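PDB 4Q8K: alginase, which probably cleaves the polysaccharide alginate by beta-elimination, as a bacterial alginate lyase of polysaccharide lyase family 18. Local coordinates for residues T169-A177 with N185-V193; G320-P328 with C346-V357. One frame throughout, in Å; residues are numbered along the deposited sequence.

Interaction 1. Residues T169-A177 with N185-V193. With SO4 (sulfate ion), chain D.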
loop_
_atom_site.group_PDB
_atom_site.type_symbol
_atom_site.label_atom_id
_atom_site.label_comp_id
_atom_site.label_asym_id
_atom_site.label_seq_id
_atom_site.Cartn_x
_atom_site.Cartn_y
_atom_site.Cartn_z
ATOM N N THR A 169 7.583 -0.088 16.365
ATOM C CA THR A 169 6.901 -1.030 15.478
ATOM C C THR A 169 5.500 -0.576 15.069
ATOM O O THR A 169 4.712 -0.138 15.904
ATOM C CB THR A 169 6.777 -2.414 16.138
ATOM O OG1 THR A 169 8.013 -2.767 16.772
ATOM C CG2 THR A 169 6.416 -3.466 15.104
ATOM N N LEU A 170 5.200 -0.675 13.774
ATOM C CA LEU A 170 3.849 -0.446 13.281
ATOM C C LEU A 170 3.271 -1.758 12.764
ATOM O O LEU A 170 3.911 -2.463 11.981
ATOM C CB LEU A 170 3.836 0.594 12.158
ATOM C CG LEU A 170 4.284 2.019 12.499
ATOM C CD1 LEU A 170 4.333 2.862 11.241
ATOM C CD2 LEU A 170 3.350 2.650 13.524
ATOM N N VAL A 171 2.067 -2.092 13.215
ATOM C CA VAL A 171 1.392 -3.303 12.753
ATOM C C VAL A 171 0.053 -2.945 12.138
ATOM O O VAL A 171 -0.813 -2.393 12.813
ATOM C CB VAL A 171 1.164 -4.302 13.900
ATOM C CG1 VAL A 171 0.168 -5.376 13.468
ATOM C CG2 VAL A 171 2.484 -4.916 14.338
ATOM N N PHE A 172 -0.115 -3.264 10.859
ATOM C CA PHE A 172 -1.337 -2.928 10.137
ATOM C C PHE A 172 -2.162 -4.182 9.892
ATOM O O PHE A 172 -1.729 -5.096 9.188
ATOM C CB PHE A 172 -1.017 -2.234 8.811
ATOM C CG PHE A 172 -0.204 -0.969 8.969
ATOM C CD1 PHE A 172 -0.826 0.240 9.255
ATOM C CD2 PHE A 172 1.173 -0.992 8.850
ATOM C CE1 PHE A 172 -0.090 1.405 9.405
ATOM C CE2 PHE A 172 1.916 0.178 9.002
ATOM C CZ PHE A 172 1.285 1.365 9.280
ATOM N N VAL A 173 -3.354 -4.214 10.485
ATOM C CA VAL A 173 -4.200 -5.399 10.474
ATOM C C VAL A 173 -5.620 -5.025 10.056
ATOM O O VAL A 173 -6.490 -4.794 10.899
ATOM C CB VAL A 173 -4.224 -6.039 11.860
ATOM C CG1 VAL A 173 -2.996 -6.924 12.063
ATOM C CG2 VAL A 173 -4.292 -4.946 12.945
ATOM N N PRO A 174 -5.859 -4.938 8.746
ATOM C CA PRO A 174 -7.146 -4.502 8.198
ATOM C C PRO A 174 -8.301 -5.465 8.522
ATOM O O PRO A 174 -9.447 -5.016 8.558
ATOM C CB PRO A 174 -6.877 -4.447 6.693
ATOM C CG PRO A 174 -5.749 -5.416 6.488
ATOM C CD PRO A 174 -4.877 -5.232 7.683
ATOM N N LEU A 175 -8.013 -6.738 8.771
ATOM C CA LEU A 175 -9.075 -7.663 9.175
ATOM C C LEU A 175 -9.624 -7.300 10.546
ATOM O O LEU A 175 -10.722 -7.730 10.916
ATOM C CB LEU A 175 -8.584 -9.110 9.197
ATOM C CG LEU A 175 -8.126 -9.710 7.865
ATOM C CD1 LEU A 175 -7.451 -11.051 8.105
ATOM C CD2 LEU A 175 -9.281 -9.823 6.868
ATOM N N GLU A 176 -8.848 -6.570 11.332
ATOM C CA GLU A 176 -9.277 -6.087 12.644
ATOM C C GLU A 176 -9.751 -4.626 12.598
ATOM O O GLU A 176 -10.804 -4.278 13.104
ATOM C CB GLU A 176 -8.174 -6.294 13.682
ATOM C CG GLU A 176 -7.668 -7.716 13.757
ATOM C CD GLU A 176 -6.446 -7.890 14.629
ATOM O OE1 GLU A 176 -6.484 -7.404 15.758
ATOM O OE2 GLU A 176 -5.450 -8.505 14.215
ATOM N N ALA A 177 -8.962 -3.766 11.952
ATOM C CA ALA A 177 -9.331 -2.356 11.845
ATOM C C ALA A 177 -10.551 -2.161 10.959
ATOM O O ALA A 177 -11.418 -1.322 11.241
ATOM C CB ALA A 177 -8.155 -1.528 11.332
ATOM N N ASN A 185 -12.433 -0.716 -1.935
ATOM C CA ASN A 185 -12.727 -2.027 -2.451
ATOM C C ASN A 185 -12.087 -3.069 -1.541
ATOM O O ASN A 185 -11.438 -3.980 -1.952
ATOM C CB ASN A 185 -12.329 -2.145 -3.945
ATOM C CG ASN A 185 -11.303 -1.095 -4.359
ATOM O OD1 ASN A 185 -10.181 -1.122 -3.882
ATOM N ND2 ASN A 185 -11.744 -0.079 -5.102
ATOM N N GLY A 186 -12.285 -2.874 -0.259
ATOM C CA GLY A 186 -11.735 -3.786 0.718
ATOM C C GLY A 186 -11.740 -3.187 2.104
ATOM O O GLY A 186 -12.579 -2.342 2.425
ATOM N N TRP A 187 -10.804 -3.639 2.923
ATOM C CA TRP A 187 -10.631 -3.116 4.270
ATOM C C TRP A 187 -9.229 -2.562 4.361
ATOM O O TRP A 187 -8.311 -3.141 3.790
ATOM C CB TRP A 187 -10.761 -4.232 5.290
ATOM C CG TRP A 187 -12.156 -4.473 5.758
ATOM C CD1 TRP A 187 -13.236 -3.647 5.600
ATOM C CD2 TRP A 187 -12.629 -5.630 6.441
ATOM N NE1 TRP A 187 -14.355 -4.219 6.170
ATOM C CE2 TRP A 187 -14.002 -5.431 6.701
ATOM C CE3 TRP A 187 -12.018 -6.806 6.886
ATOM C CZ2 TRP A 187 -14.778 -6.381 7.355
ATOM C CZ3 TRP A 187 -12.785 -7.741 7.550
ATOM C CH2 TRP A 187 -14.151 -7.519 7.783
ATOM N N ARG A 188 -9.052 -1.461 5.082
ATOM C CA ARG A 188 -7.711 -0.896 5.223
ATOM C C ARG A 188 -7.318 -0.571 6.656
ATOM O O ARG A 188 -8.167 -0.371 7.538
ATOM C CB ARG A 188 -7.529 0.350 4.345
ATOM C CG ARG A 188 -8.119 1.615 4.956
ATOM C CD ARG A 188 -8.123 2.766 3.976
ATOM N NE ARG A 188 -8.882 2.456 2.770
ATOM C CZ ARG A 188 -9.083 3.302 1.767
ATOM N NH1 ARG A 188 -8.571 4.530 1.804
ATOM N NH2 ARG A 188 -9.800 2.919 0.718
ATOM N N HIS A 189 -6.007 -0.521 6.864
ATOM C CA HIS A 189 -5.406 -0.003 8.082
ATOM C C HIS A 189 -4.185 0.759 7.578
ATOM O O HIS A 189 -3.220 0.146 7.132
ATOM C CB HIS A 189 -4.978 -1.139 8.985
ATOM C CG HIS A 189 -4.908 -0.764 10.432
ATOM N ND1 HIS A 189 -4.367 -1.591 11.385
ATOM C CD2 HIS A 189 -5.306 0.358 11.081
ATOM C CE1 HIS A 189 -4.447 -1.006 12.573
ATOM N NE2 HIS A 189 -5.015 0.174 12.414
ATOM N N GLU A 190 -4.234 2.088 7.634
ATOM C CA GLU A 190 -3.374 2.898 6.785
ATOM C C GLU A 190 -3.157 4.303 7.342
ATOM O O GLU A 190 -4.030 4.854 8.031
ATOM C CB GLU A 190 -4.073 2.993 5.432
ATOM C CG GLU A 190 -3.346 3.680 4.313
ATOM C CD GLU A 190 -4.164 3.614 3.041
ATOM O OE1 GLU A 190 -5.119 4.413 2.889
ATOM O OE2 GLU A 190 -3.867 2.745 2.203
ATOM N N TYR A 191 -1.997 4.879 7.033
ATOM C CA TYR A 191 -1.737 6.284 7.326
ATOM C C TYR A 191 -1.742 7.065 6.016
ATOM O O TYR A 191 -1.325 6.543 4.981
ATOM C CB TYR A 191 -0.373 6.459 7.989
ATOM C CG TYR A 191 -0.289 6.059 9.446
ATOM C CD1 TYR A 191 -0.869 6.845 10.437
ATOM C CD2 TYR A 191 0.401 4.917 9.835
ATOM C CE1 TYR A 191 -0.771 6.491 11.764
ATOM C CE2 TYR A 191 0.496 4.551 11.155
ATOM C CZ TYR A 191 -0.091 5.345 12.118
ATOM O OH TYR A 191 0.001 4.979 13.438
ATOM N N LYS A 192 -2.195 8.317 6.060
ATOM C CA LYS A 192 -2.210 9.163 4.873
ATOM C C LYS A 192 -1.738 10.580 5.190
ATOM O O LYS A 192 -2.063 11.126 6.239
ATOM C CB LYS A 192 -3.616 9.214 4.269
ATOM C CG LYS A 192 -4.690 9.652 5.264
ATOM C CD LYS A 192 -6.037 9.857 4.595
ATOM C CE LYS A 192 -7.088 10.288 5.635
ATOM N NZ LYS A 192 -8.416 10.531 4.995
ATOM N N VAL A 193 -0.968 11.180 4.287
ATOM C CA VAL A 193 -0.593 12.574 4.472
ATOM C C VAL A 193 -1.860 13.417 4.591
ATOM O O VAL A 193 -2.755 13.336 3.746
ATOM C CB VAL A 193 0.278 13.091 3.311
ATOM C CG1 VAL A 193 0.547 14.591 3.451
ATOM C CG2 VAL A 193 1.598 12.309 3.228
HETATM S S SO4 D . -10.428 6.061 -1.474
HETATM O O1 SO4 D . -11.303 7.224 -1.632
HETATM O O2 SO4 D . -9.573 5.953 -2.658
HETATM O O3 SO4 D . -9.630 6.229 -0.261
HETATM O O4 SO4 D . -11.243 4.859 -1.362
#
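The imidazole of His189 is met on one face by the methyl of Ala177, whose CB stands 3.5 Å from the ring centroid, a CH-pi contact set somewhat toward the rim. At the ring edge, in its plane, the backbone N of Val173 donates a nearly straight hydrogen bond to His189 ND1 (3.0 Å, 164°). Phe172 directs its edge toward the face of the same imidazole, the planes turned by 82°. It also meets Tyr191 rim to rim, Phe172 CE1 lying 3.6 Å from Tyr191 CD2, which completes a cluster of three aromatic rings. With CG anti to the backbone N (chi1 -155°), the imidazole of His189 lies beside Val173, with ND1 facing its backbone N. Val173 is the N-cap residue of helix 174-177, and its carbonyl O accepts from the backbone N atoms of both Glu176 and Ala177. Pro174 CB packs against Trp187 CB, and Leu175 CD2 lies 4.1 Å from Trp187 CE3. Arg188 points away from this packing; the edge of its guanidinium donates to a sulfate, probably from the crystallisation liquor, Arg188 NH1 lying 2.9 Å from sulfate O3 and NH2 bonding O4, and NH1 also forms a salt bridge with Glu157. Strands 169-172 and 186-193 belong to different antiparallel sheets, so this is sheet-to-sheet packing within a beta-sandwich (jelly-roll) fold, consistent with the concanavalin-like alginate lyases.

Interaction 2. Residues G320-P328 with C346-V357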
loop_
_atom_site.group_PDB
_atom_site.type_symbol
_atom_site.label_atom_id
_atom_site.label_comp_id
_atom_site.label_asym_id
_atom_site.label_seq_id
_atom_site.Cartn_x
_atom_site.Cartn_y
_atom_site.Cartn_z
ATOM N N GLY A 320 0.658 1.322 4.685
ATOM C CA GLY A 320 0.040 0.432 5.651
ATOM C C GLY A 320 -0.395 -0.862 4.990
ATOM O O GLY A 320 0.388 -1.531 4.317
ATOM N N ASN A 321 -1.655 -1.227 5.172
ATOM C CA ASN A 321 -2.121 -2.482 4.616
ATOM C C ASN A 321 -3.554 -2.274 4.170
ATOM O O ASN A 321 -4.474 -2.232 4.998
ATOM C CB ASN A 321 -1.987 -3.590 5.670
ATOM C CG ASN A 321 -2.488 -4.942 5.184
ATOM O OD1 ASN A 321 -3.076 -5.052 4.112
ATOM N ND2 ASN A 321 -2.278 -5.969 5.994
ATOM N N TYR A 322 -3.724 -2.078 2.865
ATOM C CA TYR A 322 -5.039 -1.920 2.256
ATOM C C TYR A 322 -5.390 -3.215 1.526
ATOM O O TYR A 322 -5.007 -3.412 0.379
ATOM C CB TYR A 322 -4.987 -0.750 1.281
ATOM C CG TYR A 322 -6.271 -0.399 0.571
ATOM C CD1 TYR A 322 -7.473 -1.031 0.874
ATOM C CD2 TYR A 322 -6.276 0.569 -0.425
ATOM C CE1 TYR A 322 -8.636 -0.697 0.213
ATOM C CE2 TYR A 322 -7.439 0.908 -1.098
ATOM C CZ TYR A 322 -8.618 0.266 -0.770
ATOM O OH TYR A 322 -9.778 0.600 -1.431
ATOM N N LEU A 323 -6.125 -4.089 2.215
ATOM C CA LEU A 323 -6.468 -5.422 1.715
ATOM C C LEU A 323 -7.562 -5.369 0.645
ATOM O O LEU A 323 -8.649 -4.826 0.874
ATOM C CB LEU A 323 -6.911 -6.306 2.887
ATOM C CG LEU A 323 -7.063 -7.817 2.668
ATOM C CD1 LEU A 323 -5.713 -8.462 2.379
ATOM C CD2 LEU A 323 -7.728 -8.457 3.897
ATOM N N GLN A 324 -7.253 -5.928 -0.526
ATOM C CA GLN A 324 -8.091 -5.824 -1.709
ATOM C C GLN A 324 -9.094 -6.971 -1.758
ATOM O O GLN A 324 -8.714 -8.129 -1.615
ATOM C CB GLN A 324 -7.218 -5.869 -2.968
ATOM C CG GLN A 324 -6.139 -4.779 -3.016
ATOM C CD GLN A 324 -6.734 -3.376 -3.075
ATOM O OE1 GLN A 324 -6.615 -2.596 -2.124
ATOM N NE2 GLN A 324 -7.369 -3.049 -4.196
ATOM N N SER A 325 -10.370 -6.646 -1.960
ATOM C CA SER A 325 -11.398 -7.684 -2.034
ATOM C C SER A 325 -11.502 -8.171 -3.473
ATOM O O SER A 325 -12.257 -7.622 -4.268
ATOM C CB SER A 325 -12.747 -7.152 -1.543
ATOM O OG SER A 325 -13.711 -8.194 -1.491
ATOM N N GLN A 326 -10.714 -9.193 -3.802
ATOM C CA GLN A 326 -10.576 -9.655 -5.182
ATOM C C GLN A 326 -10.253 -11.148 -5.214
ATOM O O GLN A 326 -9.465 -11.649 -4.402
ATOM C CB GLN A 326 -9.479 -8.844 -5.901
ATOM C CG GLN A 326 -9.428 -9.017 -7.414
ATOM C CD GLN A 326 -8.272 -8.242 -8.039
ATOM O OE1 GLN A 326 -8.382 -7.725 -9.148
ATOM N NE2 GLN A 326 -7.169 -8.156 -7.319
ATOM N N ASP A 327 -10.885 -11.867 -6.136
ATOM C CA ASP A 327 -10.594 -13.281 -6.329
ATOM C C ASP A 327 -9.207 -13.375 -6.964
ATOM O O ASP A 327 -8.950 -12.707 -7.955
ATOM C CB ASP A 327 -11.628 -13.893 -7.270
ATOM C CG ASP A 327 -11.585 -15.407 -7.281
ATOM O OD1 ASP A 327 -10.554 -15.977 -7.710
ATOM O OD2 ASP A 327 -12.590 -16.029 -6.852
ATOM N N PRO A 328 -8.308 -14.189 -6.389
ATOM C CA PRO A 328 -6.944 -14.254 -6.933
ATOM C C PRO A 328 -6.849 -15.028 -8.251
ATOM O O PRO A 328 -5.904 -14.810 -9.010
ATOM C CB PRO A 328 -6.163 -14.974 -5.829
ATOM C CG PRO A 328 -7.199 -15.822 -5.147
ATOM C CD PRO A 328 -8.449 -14.981 -5.159
ATOM N N CYS A 346 -16.683 -11.344 1.824
ATOM C CA CYS A 346 -15.692 -11.606 0.784
ATOM C C CYS A 346 -14.415 -12.224 1.352
ATOM O O CYS A 346 -13.941 -13.244 0.857
ATOM C CB CYS A 346 -15.369 -10.316 0.044
ATOM S SG CYS A 346 -16.671 -9.771 -1.046
ATOM N N PHE A 347 -13.852 -11.612 2.390
ATOM C CA PHE A 347 -12.597 -12.106 2.943
ATOM C C PHE A 347 -12.761 -13.485 3.568
ATOM O O PHE A 347 -11.845 -14.303 3.529
ATOM C CB PHE A 347 -11.959 -11.090 3.900
ATOM C CG PHE A 347 -11.485 -9.841 3.208
ATOM C CD1 PHE A 347 -10.652 -9.928 2.101
ATOM C CD2 PHE A 347 -11.895 -8.584 3.642
ATOM C CE1 PHE A 347 -10.221 -8.781 1.450
ATOM C CE2 PHE A 347 -11.473 -7.440 3.002
ATOM C CZ PHE A 347 -10.628 -7.534 1.904
ATOM N N GLU A 348 -13.935 -13.756 4.128
ATOM C CA GLU A 348 -14.210 -15.089 4.637
ATOM C C GLU A 348 -14.169 -16.111 3.505
ATOM O O GLU A 348 -13.495 -17.135 3.611
ATOM C CB GLU A 348 -15.561 -15.115 5.354
ATOM C CG GLU A 348 -15.508 -14.485 6.730
ATOM C CD GLU A 348 -16.874 -14.440 7.397
ATOM O OE1 GLU A 348 -16.934 -14.106 8.598
ATOM O OE2 GLU A 348 -17.878 -14.744 6.716
ATOM N N ASP A 349 -14.880 -15.813 2.424
ATOM C CA ASP A 349 -15.004 -16.727 1.292
ATOM C C ASP A 349 -13.675 -16.871 0.554
ATOM O O ASP A 349 -13.368 -17.938 0.013
ATOM C CB ASP A 349 -16.095 -16.244 0.331
ATOM C CG ASP A 349 -17.502 -16.340 0.932
ATOM O OD1 ASP A 349 -17.645 -16.820 2.071
ATOM O OD2 ASP A 349 -18.462 -15.948 0.237
ATOM N N LEU A 350 -12.890 -15.794 0.548
ATOM C CA LEU A 350 -11.578 -15.800 -0.102
ATOM C C LEU A 350 -10.541 -16.526 0.733
ATOM O O LEU A 350 -9.404 -16.715 0.294
ATOM C CB LEU A 350 -11.095 -14.370 -0.357
ATOM C CG LEU A 350 -11.870 -13.569 -1.396
ATOM C CD1 LEU A 350 -11.615 -12.082 -1.195
ATOM C CD2 LEU A 350 -11.501 -14.014 -2.806
ATOM N N GLY A 351 -10.922 -16.925 1.940
ATOM C CA GLY A 351 -10.004 -17.580 2.846
ATOM C C GLY A 351 -8.905 -16.670 3.385
ATOM O O GLY A 351 -7.830 -17.152 3.766
ATOM N N ILE A 352 -9.161 -15.364 3.422
ATOM C CA ILE A 352 -8.177 -14.446 4.004
ATOM C C ILE A 352 -8.455 -14.241 5.491
ATOM O O ILE A 352 -9.293 -13.431 5.867
ATOM C CB ILE A 352 -8.130 -13.090 3.286
ATOM C CG1 ILE A 352 -7.986 -13.285 1.776
ATOM C CG2 ILE A 352 -6.980 -12.264 3.835
ATOM C CD1 ILE A 352 -6.840 -14.164 1.387
ATOM N N THR A 353 -7.757 -15.007 6.324
ATOM C CA THR A 353 -7.933 -14.959 7.772
ATOM C C THR A 353 -6.717 -14.363 8.459
ATOM O O THR A 353 -6.716 -14.174 9.676
ATOM C CB THR A 353 -8.184 -16.367 8.366
ATOM O OG1 THR A 353 -7.103 -17.241 8.004
ATOM C CG2 THR A 353 -9.503 -16.947 7.856
ATOM N N GLU A 354 -5.674 -14.087 7.676
ATOM C CA GLU A 354 -4.464 -13.469 8.196
ATOM C C GLU A 354 -4.004 -12.421 7.198
ATOM O O GLU A 354 -3.928 -12.692 6.007
ATOM C CB GLU A 354 -3.361 -14.519 8.402
ATOM C CG GLU A 354 -2.100 -13.996 9.085
ATOM C CD GLU A 354 -0.969 -15.016 9.103
ATOM O OE1 GLU A 354 -0.221 -15.053 10.097
ATOM O OE2 GLU A 354 -0.821 -15.778 8.120
ATOM N N SER A 355 -3.732 -11.215 7.684
ATOM C CA SER A 355 -3.137 -10.170 6.852
ATOM C C SER A 355 -2.521 -9.111 7.751
ATOM O O SER A 355 -3.184 -8.152 8.153
ATOM C CB SER A 355 -4.159 -9.535 5.914
ATOM O OG SER A 355 -3.534 -8.554 5.080
ATOM N N LYS A 356 -1.250 -9.311 8.073
ATOM C CA LYS A 356 -0.555 -8.448 9.006
ATOM C C LYS A 356 0.708 -7.910 8.354
ATOM O O LYS A 356 1.625 -8.672 8.044
ATOM C CB LYS A 356 -0.193 -9.217 10.278
ATOM C CG LYS A 356 0.567 -8.378 11.300
ATOM C CD LYS A 356 1.091 -9.221 12.444
ATOM C CE LYS A 356 -0.053 -9.734 13.308
ATOM N NZ LYS A 356 0.442 -10.371 14.559
ATOM N N VAL A 357 0.740 -6.600 8.139
ATOM C CA VAL A 357 1.947 -5.931 7.654
ATOM C C VAL A 357 2.645 -5.233 8.829
ATOM O O VAL A 357 2.071 -4.354 9.474
ATOM C CB VAL A 357 1.643 -4.928 6.522
ATOM C CG1 VAL A 357 2.908 -4.159 6.112
ATOM C CG2 VAL A 357 1.059 -5.650 5.312
#
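Leu323 reaches from strand 321-324 to Phe347, Ile352 and Ser355, and each step of its side chain has a neighbour there. Its CB lies 4.0 Å from Phe347 CZ, and CG approaches the same ring more closely. At the tip the two methyls part: CD2 sits over the Phe347 face, 3.6 Å from the ring centroid and 15° off the normal, and also touches Ile352 CG2, whereas CD1 turns to Ser355 OG at 3.5 Å. The side chain starts with CG anti to the backbone N (chi1 -168°), which turns the branch toward the ring of Phe347. The carbonyl O of Gln324 reaches the edge of that ring, near its plane, at CE1.

Farther along, Leu350 CD2 packs on the backbone of Gln326 and Asp327 and on Pro328 CD, close to the Schellman motif at Gly351 that follows the helix. Ser325 OG lies against Cys346 CB, while its hydrogen bond runs to the carbonyl O of Cys334, the disulfide partner of Cys346.

At the other end Asn321 ND2 donates to Ser355 OG (3.0 Å, 170°), with the acceptor in the amide plane; OD1 is taken by Thr222, and Val357 CG2 rests 3.4 Å from ND2. With the amide gone, as with an alanine here, Ser355 OG and Thr222 OG1 would probably be left without this partner and a gap would be likely beside Val357 CG2. Apolar packing thus fills most of the interface, while the buried amide of Asn321 is engaged at both its polar atoms, which fixes its rotation within the core.

Both interactions are buried and tie together the same two sheets: strands 186-193 and 321-324 are neighbours in one, strands 169-172 and 355-368 in the other. They are joined directly, since Phe172 N lies 2.8 Å from Val357 O and Trp187 O 2.9 Å from Leu323 N, both probable backbone hydrogen bonds, and Pro174 packs on Asn321 and Leu323. Interaction 1, nearer the centre of the chain, relies on aromatic rings and a histidine bonded to the backbone, with the Arg188-sulfate site on its far side. Interaction 2 lies farther out and is more aliphatic, extending from strands that face each other across the two sheets to helix 340-349, tied to Cys334 through Cys346.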